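Local coordinates for protein fructose transport system repressor FruR (Pseudomonas putida, PDB 3O74) that probably binds specific DNA sequences as a LacI-family dual transcriptional regulator, repressing or activating genes, with fructose 1-phosphate as its preferred effector, at residues R29-Q34 with L244-I249; C98-D103 with A238-E243; F161-G166 with V195-Q200. All coordinates share one frame; numbering follows the deposited sequence.

Interaction 1: R29-Q34 with L244-I249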
loop_
_atom_site.group_PDB
_atom_site.type_symbol
_atom_site.label_atom_id
_atom_site.label_comp_id
_atom_site.label_asym_id
_atom_site.label_seq_id
_atom_site.Cartn_x
_atom_site.Cartn_y
_atom_site.Cartn_z
ATOM N N ARG B 29 15.153 -11.016 6.580
ATOM C CA ARG B 29 15.071 -12.449 6.316
ATOM C C ARG B 29 16.426 -13.035 5.926
ATOM O O ARG B 29 16.803 -14.113 6.388
ATOM C CB ARG B 29 14.034 -12.731 5.228
ATOM C CG ARG B 29 13.848 -14.207 4.915
ATOM C CD ARG B 29 12.690 -14.432 3.952
ATOM N NE ARG B 29 11.399 -14.115 4.557
ATOM C CZ ARG B 29 10.595 -13.138 4.146
ATOM N NH1 ARG B 29 10.942 -12.380 3.116
ATOM N NH2 ARG B 29 9.437 -12.925 4.760
ATOM N N ALA B 30 17.162 -12.317 5.083
ATOM C CA ALA B 30 18.494 -12.755 4.671
ATOM C C ALA B 30 19.460 -12.818 5.853
ATOM O O ALA B 30 20.459 -13.531 5.810
ATOM C CB ALA B 30 19.039 -11.850 3.580
ATOM N N ARG B 31 19.160 -12.066 6.907
ATOM C CA ARG B 31 20.007 -12.046 8.095
ATOM C C ARG B 31 19.523 -12.998 9.182
ATOM O O ARG B 31 20.159 -13.126 10.228
ATOM C CB ARG B 31 20.123 -10.622 8.644
ATOM C CG ARG B 31 20.961 -9.714 7.771
ATOM C CD ARG B 31 22.391 -10.228 7.668
ATOM N NE ARG B 31 23.096 -10.135 8.943
ATOM C CZ ARG B 31 23.812 -9.080 9.322
ATOM N NH1 ARG B 31 23.919 -8.032 8.516
ATOM N NH2 ARG B 31 24.418 -9.070 10.501
ATOM N N GLY B 32 18.397 -13.661 8.933
ATOM C CA GLY B 32 17.856 -14.617 9.883
ATOM C C GLY B 32 16.857 -14.021 10.861
ATOM O O GLY B 32 16.591 -14.607 11.912
ATOM N N TYR B 33 16.308 -12.854 10.522
ATOM C CA TYR B 33 15.306 -12.206 11.364
ATOM C C TYR B 33 13.947 -12.168 10.670
ATOM O O TYR B 33 13.876 -12.039 9.449
ATOM C CB TYR B 33 15.730 -10.773 11.698
ATOM C CG TYR B 33 16.945 -10.678 12.581
ATOM C CD1 TYR B 33 16.820 -10.467 13.947
ATOM C CD2 TYR B 33 18.221 -10.803 12.050
ATOM C CE1 TYR B 33 17.937 -10.381 14.762
ATOM C CE2 TYR B 33 19.342 -10.721 12.856
ATOM C CZ TYR B 33 19.195 -10.512 14.209
ATOM O OH TYR B 33 20.310 -10.429 15.009
ATOM N N GLN B 34 12.875 -12.275 11.452
ATOM C CA GLN B 34 11.522 -12.081 10.936
ATOM C C GLN B 34 11.038 -10.681 11.312
ATOM O O GLN B 34 11.400 -10.153 12.358
ATOM C CB GLN B 34 10.568 -13.137 11.498
ATOM C CG GLN B 34 11.029 -14.579 11.303
ATOM C CD GLN B 34 11.006 -15.014 9.850
ATOM O OE1 GLN B 34 11.891 -15.736 9.392
ATOM N NE2 GLN B 34 9.991 -14.573 9.116
ATOM N N LEU B 244 21.727 -0.499 10.879
ATOM C CA LEU B 244 21.804 0.169 12.176
ATOM C C LEU B 244 21.192 -0.706 13.263
ATOM O O LEU B 244 21.720 -0.796 14.373
ATOM C CB LEU B 244 21.095 1.524 12.128
ATOM C CG LEU B 244 21.916 2.765 11.761
ATOM C CD1 LEU B 244 23.172 2.412 10.991
ATOM C CD2 LEU B 244 21.068 3.740 10.955
ATOM N N ALA B 245 20.075 -1.353 12.944
ATOM C CA ALA B 245 19.414 -2.246 13.895
ATOM C C ALA B 245 20.309 -3.424 14.265
ATOM O O ALA B 245 20.478 -3.746 15.443
ATOM C CB ALA B 245 18.087 -2.743 13.325
ATOM N N LEU B 246 20.883 -4.060 13.250
ATOM C CA LEU B 246 21.719 -5.239 13.457
ATOM C C LEU B 246 23.024 -4.928 14.191
ATOM O O LEU B 246 23.543 -5.770 14.924
ATOM C CB LEU B 246 22.006 -5.927 12.122
ATOM C CG LEU B 246 20.764 -6.422 11.379
ATOM C CD1 LEU B 246 21.143 -7.108 10.077
ATOM C CD2 LEU B 246 19.954 -7.356 12.261
ATOM N N ALA B 247 23.553 -3.723 14.000
ATOM C CA ALA B 247 24.781 -3.327 14.685
ATOM C C ALA B 247 24.516 -3.157 16.176
ATOM O O ALA B 247 25.355 -3.492 17.002
ATOM C CB ALA B 247 25.347 -2.053 14.088
ATOM N N ALA B 248 23.340 -2.638 16.515
ATOM C CA ALA B 248 22.938 -2.495 17.908
ATOM C C ALA B 248 22.693 -3.861 18.549
ATOM O O ALA B 248 23.016 -4.081 19.719
ATOM C CB ALA B 248 21.694 -1.636 18.008
ATOM N N ILE B 249 22.117 -4.779 17.781
ATOM C CA ILE B 249 21.817 -6.110 18.299
ATOM C C ILE B 249 23.055 -7.002 18.394
ATOM O O ILE B 249 23.307 -7.627 19.428
ATOM C CB ILE B 249 20.757 -6.825 17.435
ATOM C CG1 ILE B 249 19.422 -6.087 17.520
ATOM C CG2 ILE B 249 20.600 -8.277 17.884
ATOM C CD1 ILE B 249 18.418 -6.517 16.474
#

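Interaction 2: C98-D103 with A238-E243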
loop_
_atom_site.group_PDB
_atom_site.type_symbol
_atom_site.label_atom_id
_atom_site.label_comp_id
_atom_site.label_asym_id
_atom_site.label_seq_id
_atom_site.Cartn_x
_atom_site.Cartn_y
_atom_site.Cartn_z
ATOM N N CYS B 98 18.829 6.793 17.064
ATOM C CA CYS B 98 19.239 6.697 15.673
ATOM C C CYS B 98 18.004 6.818 14.780
ATOM O O CYS B 98 17.019 6.105 14.981
ATOM C CB CYS B 98 19.923 5.345 15.449
ATOM S SG CYS B 98 20.400 5.006 13.762
ATOM N N SER B 99 18.047 7.720 13.802
ATOM C CA SER B 99 16.929 7.876 12.868
ATOM C C SER B 99 17.404 7.795 11.426
ATOM O O SER B 99 18.457 8.321 11.076
ATOM C CB SER B 99 16.203 9.212 13.089
ATOM O OG SER B 99 15.765 9.352 14.430
ATOM N N VAL B 100 16.625 7.126 10.587
ATOM C CA VAL B 100 16.895 7.135 9.156
ATOM C C VAL B 100 15.731 7.807 8.440
ATOM O O VAL B 100 14.596 7.341 8.516
ATOM C CB VAL B 100 17.103 5.712 8.594
ATOM C CG1 VAL B 100 17.510 5.769 7.126
ATOM C CG2 VAL B 100 18.148 4.969 9.404
ATOM N N ILE B 101 16.018 8.895 7.735
ATOM C CA ILE B 101 14.969 9.717 7.148
ATOM C C ILE B 101 15.346 10.202 5.754
ATOM O O ILE B 101 16.462 9.974 5.290
ATOM C CB ILE B 101 14.658 10.946 8.035
ATOM C CG1 ILE B 101 15.818 11.947 8.023
ATOM C CG2 ILE B 101 14.358 10.515 9.465
ATOM C CD1 ILE B 101 15.533 13.207 8.826
ATOM N N SER B 102 14.401 10.856 5.082
ATOM C CA SER B 102 14.685 11.500 3.809
ATOM C C SER B 102 15.067 12.957 4.037
ATOM O O SER B 102 14.657 13.563 5.024
ATOM C CB SER B 102 13.488 11.387 2.867
ATOM O OG SER B 102 13.289 10.043 2.470
ATOM N N ASP B 103 15.871 13.510 3.134
ATOM C CA ASP B 103 16.293 14.907 3.236
ATOM C C ASP B 103 15.160 15.823 2.783
ATOM O O ASP B 103 15.220 16.411 1.703
ATOM C CB ASP B 103 17.545 15.145 2.392
ATOM C CG ASP B 103 18.109 16.543 2.558
ATOM O OD1 ASP B 103 17.543 17.336 3.343
ATOM O OD2 ASP B 103 19.124 16.851 1.900
ATOM N N ALA B 238 15.593 1.537 3.997
ATOM C CA ALA B 238 15.466 0.259 4.689
ATOM C C ALA B 238 16.818 -0.385 4.965
ATOM O O ALA B 238 17.056 -0.913 6.055
ATOM C CB ALA B 238 14.580 -0.688 3.885
ATOM N N ALA B 239 17.705 -0.339 3.976
ATOM C CA ALA B 239 19.022 -0.947 4.105
ATOM C C ALA B 239 19.836 -0.277 5.206
ATOM O O ALA B 239 20.531 -0.944 5.968
ATOM C CB ALA B 239 19.767 -0.890 2.779
ATOM N N THR B 240 19.743 1.046 5.287
ATOM C CA THR B 240 20.440 1.801 6.315
ATOM C C THR B 240 19.876 1.483 7.693
ATOM O O THR B 240 20.623 1.204 8.630
ATOM C CB THR B 240 20.322 3.321 6.062
ATOM O OG1 THR B 240 20.902 3.639 4.792
ATOM C CG2 THR B 240 21.040 4.103 7.145
ATOM N N ALA B 241 18.552 1.522 7.810
ATOM C CA ALA B 241 17.883 1.259 9.082
ATOM C C ALA B 241 18.198 -0.141 9.596
ATOM O O ALA B 241 18.480 -0.333 10.781
ATOM C CB ALA B 241 16.370 1.447 8.933
ATOM N N LEU B 242 18.165 -1.116 8.697
ATOM C CA LEU B 242 18.394 -2.499 9.085
ATOM C C LEU B 242 19.811 -2.693 9.608
ATOM O O LEU B 242 20.024 -3.298 10.655
ATOM C CB LEU B 242 18.142 -3.440 7.905
ATOM C CG LEU B 242 18.382 -4.911 8.238
ATOM C CD1 LEU B 242 17.479 -5.349 9.384
ATOM C CD2 LEU B 242 18.170 -5.785 7.015
ATOM N N GLU B 243 20.778 -2.169 8.872
ATOM C CA GLU B 243 22.167 -2.275 9.275
ATOM C C GLU B 243 22.397 -1.622 10.636
ATOM O O GLU B 243 23.164 -2.130 11.454
ATOM C CB GLU B 243 23.063 -1.648 8.212
ATOM C CG GLU B 243 23.985 -0.575 8.730
ATOM C CD GLU B 243 25.229 -0.443 7.880
ATOM O OE1 GLU B 243 25.961 0.557 8.034
ATOM O OE2 GLU B 243 25.474 -1.348 7.053
#

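Interaction 3: F161-G166 with V195-Q200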
loop_
_atom_site.group_PDB
_atom_site.type_symbol
_atom_site.label_atom_id
_atom_site.label_comp_id
_atom_site.label_asym_id
_atom_site.label_seq_id
_atom_site.Cartn_x
_atom_site.Cartn_y
_atom_site.Cartn_z
ATOM N N PHE B 161 -2.726 13.058 7.600
ATOM C CA PHE B 161 -2.291 12.705 6.257
ATOM C C PHE B 161 -3.325 11.770 5.642
ATOM O O PHE B 161 -3.144 10.552 5.621
ATOM C CB PHE B 161 -0.919 12.038 6.281
ATOM C CG PHE B 161 0.203 12.965 6.678
ATOM C CD1 PHE B 161 0.648 13.949 5.807
ATOM C CD2 PHE B 161 0.821 12.839 7.912
ATOM C CE1 PHE B 161 1.685 14.798 6.165
ATOM C CE2 PHE B 161 1.858 13.682 8.276
ATOM C CZ PHE B 161 2.291 14.664 7.401
ATOM N N SER B 162 -4.418 12.345 5.153
ATOM C CA SER B 162 -5.499 11.558 4.578
ATOM C C SER B 162 -6.058 12.228 3.337
ATOM O O SER B 162 -5.908 13.433 3.141
ATOM C CB SER B 162 -6.629 11.364 5.590
ATOM O OG SER B 162 -7.392 12.549 5.745
ATOM N N ARG B 163 -6.711 11.427 2.508
ATOM C CA ARG B 163 -7.344 11.910 1.295
ATOM C C ARG B 163 -8.390 12.971 1.613
ATOM O O ARG B 163 -8.402 14.040 1.005
ATOM C CB ARG B 163 -7.984 10.734 0.565
ATOM C CG ARG B 163 -8.617 11.062 -0.762
ATOM C CD ARG B 163 -8.908 9.772 -1.507
ATOM N NE ARG B 163 -9.811 9.973 -2.631
ATOM C CZ ARG B 163 -10.182 9.009 -3.464
ATOM N NH1 ARG B 163 -9.718 7.779 -3.297
ATOM N NH2 ARG B 163 -11.010 9.276 -4.464
ATOM N N GLU B 164 -9.264 12.678 2.572
ATOM C CA GLU B 164 -10.333 13.610 2.926
ATOM C C GLU B 164 -9.802 14.927 3.492
ATOM O O GLU B 164 -10.405 15.983 3.292
ATOM C CB GLU B 164 -11.329 12.968 3.900
ATOM C CG GLU B 164 -12.455 13.907 4.328
ATOM C CD GLU B 164 -13.547 13.208 5.116
ATOM O OE1 GLU B 164 -13.928 13.722 6.189
ATOM O OE2 GLU B 164 -14.028 12.148 4.662
ATOM N N CYS B 165 -8.679 14.868 4.201
ATOM C CA CYS B 165 -8.064 16.085 4.723
ATOM C C CYS B 165 -7.562 16.954 3.571
ATOM O O CYS B 165 -7.751 18.168 3.568
ATOM C CB CYS B 165 -6.913 15.741 5.663
ATOM S SG CYS B 165 -6.223 17.151 6.562
ATOM N N GLY B 166 -6.929 16.319 2.591
ATOM C CA GLY B 166 -6.465 17.020 1.407
ATOM C C GLY B 166 -7.616 17.656 0.652
ATOM O O GLY B 166 -7.515 18.786 0.170
ATOM N N VAL B 195 -6.765 16.550 -3.129
ATOM C CA VAL B 195 -6.725 17.676 -4.050
ATOM C C VAL B 195 -7.370 17.278 -5.377
ATOM O O VAL B 195 -8.173 18.024 -5.930
ATOM C CB VAL B 195 -5.281 18.156 -4.289
ATOM C CG1 VAL B 195 -5.213 19.040 -5.520
ATOM C CG2 VAL B 195 -4.744 18.889 -3.056
ATOM N N PHE B 196 -7.024 16.096 -5.879
ATOM C CA PHE B 196 -7.595 15.613 -7.130
ATOM C C PHE B 196 -9.106 15.450 -7.034
ATOM O O PHE B 196 -9.823 15.671 -8.008
ATOM C CB PHE B 196 -6.958 14.284 -7.550
ATOM C CG PHE B 196 -5.543 14.413 -8.040
ATOM C CD1 PHE B 196 -5.078 15.617 -8.547
ATOM C CD2 PHE B 196 -4.680 13.330 -8.004
ATOM C CE1 PHE B 196 -3.772 15.745 -9.005
ATOM C CE2 PHE B 196 -3.372 13.448 -8.463
ATOM C CZ PHE B 196 -2.920 14.659 -8.965
ATOM N N ASP B 197 -9.592 15.046 -5.863
ATOM C CA ASP B 197 -11.032 14.911 -5.660
ATOM C C ASP B 197 -11.713 16.259 -5.809
ATOM O O ASP B 197 -12.767 16.379 -6.442
ATOM C CB ASP B 197 -11.338 14.340 -4.278
ATOM C CG ASP B 197 -11.018 12.868 -4.171
ATOM O OD1 ASP B 197 -11.121 12.159 -5.194
ATOM O OD2 ASP B 197 -10.662 12.421 -3.060
ATOM N N THR B 198 -11.102 17.277 -5.217
ATOM C CA THR B 198 -11.657 18.619 -5.269
ATOM C C THR B 198 -11.648 19.132 -6.702
ATOM O O THR B 198 -12.643 19.668 -7.182
ATOM C CB THR B 198 -10.881 19.582 -4.353
ATOM O OG1 THR B 198 -11.004 19.141 -2.995
ATOM C CG2 THR B 198 -11.431 20.989 -4.473
ATOM N N LEU B 199 -10.523 18.947 -7.385
ATOM C CA LEU B 199 -10.385 19.375 -8.772
ATOM C C LEU B 199 -11.429 18.715 -9.667
ATOM O O LEU B 199 -11.989 19.349 -10.556
ATOM C CB LEU B 199 -8.983 19.044 -9.285
ATOM C CG LEU B 199 -7.914 20.120 -9.109
ATOM C CD1 LEU B 199 -8.091 20.867 -7.795
ATOM C CD2 LEU B 199 -6.530 19.515 -9.211
ATOM N N GLN B 200 -11.689 17.436 -9.427
ATOM C CA GLN B 200 -12.634 16.692 -10.251
ATOM C C GLN B 200 -14.067 17.193 -10.102
ATOM O O GLN B 200 -14.860 17.126 -11.042
ATOM C CB GLN B 200 -12.552 15.199 -9.942
ATOM C CG GLN B 200 -11.807 14.414 -10.999
ATOM C CD GLN B 200 -12.733 13.643 -11.919
ATOM O OE1 GLN B 200 -12.810 12.417 -11.852
ATOM N NE2 GLN B 200 -13.441 14.360 -12.785
#

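Interaction 1: R29-Q34 with L244-I249
Leu246 carries the apolar part of this contact, sending one methyl to Tyr33 and the other to Arg31. CD2 sits over one face of the Tyr33 ring in a CH-pi contact, 3.9 Å from the ring centroid and 29° off the ring normal. It is displaced toward one side of the ring, with Tyr33 CE2 the nearest atom to Leu246 CD2 at 3.5 Å. Ile249 adds to the packing: its CG2 lies 3.6 Å from Tyr33 OH, while its CD1 approaches the ring obliquely and more loosely, 4.3 Å from Tyr33 CE1.

Leu246 CD1 lies against one face of the Arg31 guanidinium, above its centre, and is 3.3 Å from Arg31 NH1. Arg31 CG is 3.5 Å from Leu246 CD1, and bends at chi2 (-62°) and chi3 (-68°) fold the chain so that the guanidinium meets the same methyl.

The polar ends turn to a residue just past the helical segment: Arg31 NH2 forms a salt bridge with Glu250 OE1, and Tyr33 OH is hydrogen-bonded to Glu250 OE2. One carboxylate thus ties both side chains to helix 234-250.

Between Arg31 and Tyr33 the backbone leaves helix 15-30 by a Schellman motif. Gly32 has positive phi, and Gly32 N donates to Arg29 O at 3.0 Å, before the chain enters strand 34-39.

The two Leu246 methyls each cover one face of a flat group while Glu250 takes the polar ends, so the turn between helix 15-30 and strand 34-39 is joined to helix 234-250 by apolar packing together with a salt bridge and a hydrogen bond to one carboxylate.

Interaction 2: C98-D103 with A238-E243
Thr240 gives its hydroxyl to its own helix and its methyl to the strand: OG1 is hydrogen-bonded to the carbonyl O of Gln236 one turn back, while CG2 packs on Val100. The torsion that sets OG1 beside the backbone N (chi1 -60°) puts CG2 anti to that N, on the way to the valine.

Val100 presents both of its methyls to the helix. CG2 settles against the backbone of Ala241, 3.7 Å from Ala241 CA, with the alanine CB a little farther off. The same methyl is 3.8 Å from Thr240 CG2, and Val100 CG1 lies 3.9 Å from both CB and CG2 of Thr240. The small Ala241 side chain probably lets the helix come close: Val100 CA and Ala241 CA are 6.0 Å apart.

Apolar neighbours extend the contact. Val100 also touches Ile237 and Leu244 of helix 234-250, and the Ala241 side chain reaches Ile86 and Ile88 of the adjacent strand 85-88.

With the Thr240 hydroxyl taken up by its own helix, what crosses between the two segments is van der Waals contact alone, a buried seat of methyl groups joining helix 234-250 to the parallel part of the sheet.

Interaction 3: F161-G166 with V195-Q200
The helix beginning at Arg163 passes close to helix 189-201 at Gly166 and Val195, whose CA atoms are 5.5 Å apart. Gly166 brings backbone against backbone here, with its carbonyl carbon C 4.0 Å from Val195 N.

Near this close approach, Arg163 and Asp197 form a salt bridge. Arg163 reaches out with CG anti to the backbone N (chi1 -177°) and stays extended as far as NE, meeting the carboxylate side-on with two nitrogens. NE donates to Asp197 OD2 at 2.6 Å, nearly straight (176°) and within the guanidinium plane; NH2 donates to Asp197 OD1 at 3.0 Å, more bent and tilted from that plane. Both oxygens use their syn lone pairs, and the two flat groups are only 23° from coplanar. The paired bonds should fix the rotation of the carboxylate. Asp197 OD1 takes a further, weak hydrogen bond from Gln218 NE2 of the second subunit, whose side chain also packs on Arg163.

Ser162 is the N-cap of helix 163-177, its OG accepting from Cys165 N at 3.1 Å.

On the sheet side, Val195 packs on Ile126 of strand 122-128; Thr198 packs on Met170 and Ile174 of helix 163-177. Neighbouring helices joined through parallel strand 183-186 and covering the sheet are characteristic of the Rossmann-like alpha/beta subdomains of the LacI and periplasmic-binding-protein fold; here the salt-bridged pair also faces the second subunit.

How the interactions relate
Interactions 1 and 2 share helix 234-250 and lie side by side, their centres 13 Å apart. Leu244 joins them by packing its CD2 on Cys98 and Val100. This helix thus meets the parallel part of the sheet at strand 98-102 and, further along, the turn after helix 15-30. Interaction 3 is on the other side of the chain's centre, about 39 Å from interaction 1 and 30 Å from interaction 2, centre to centre, and shares no helix with them. Along the chain, interaction 1 spans interaction 2, which spans interaction 3, consistent with a chain that crosses between two subdomains and returns. Segments of interactions 1 and 3 also touch the second subunit, so both subdomains take part in the dimer.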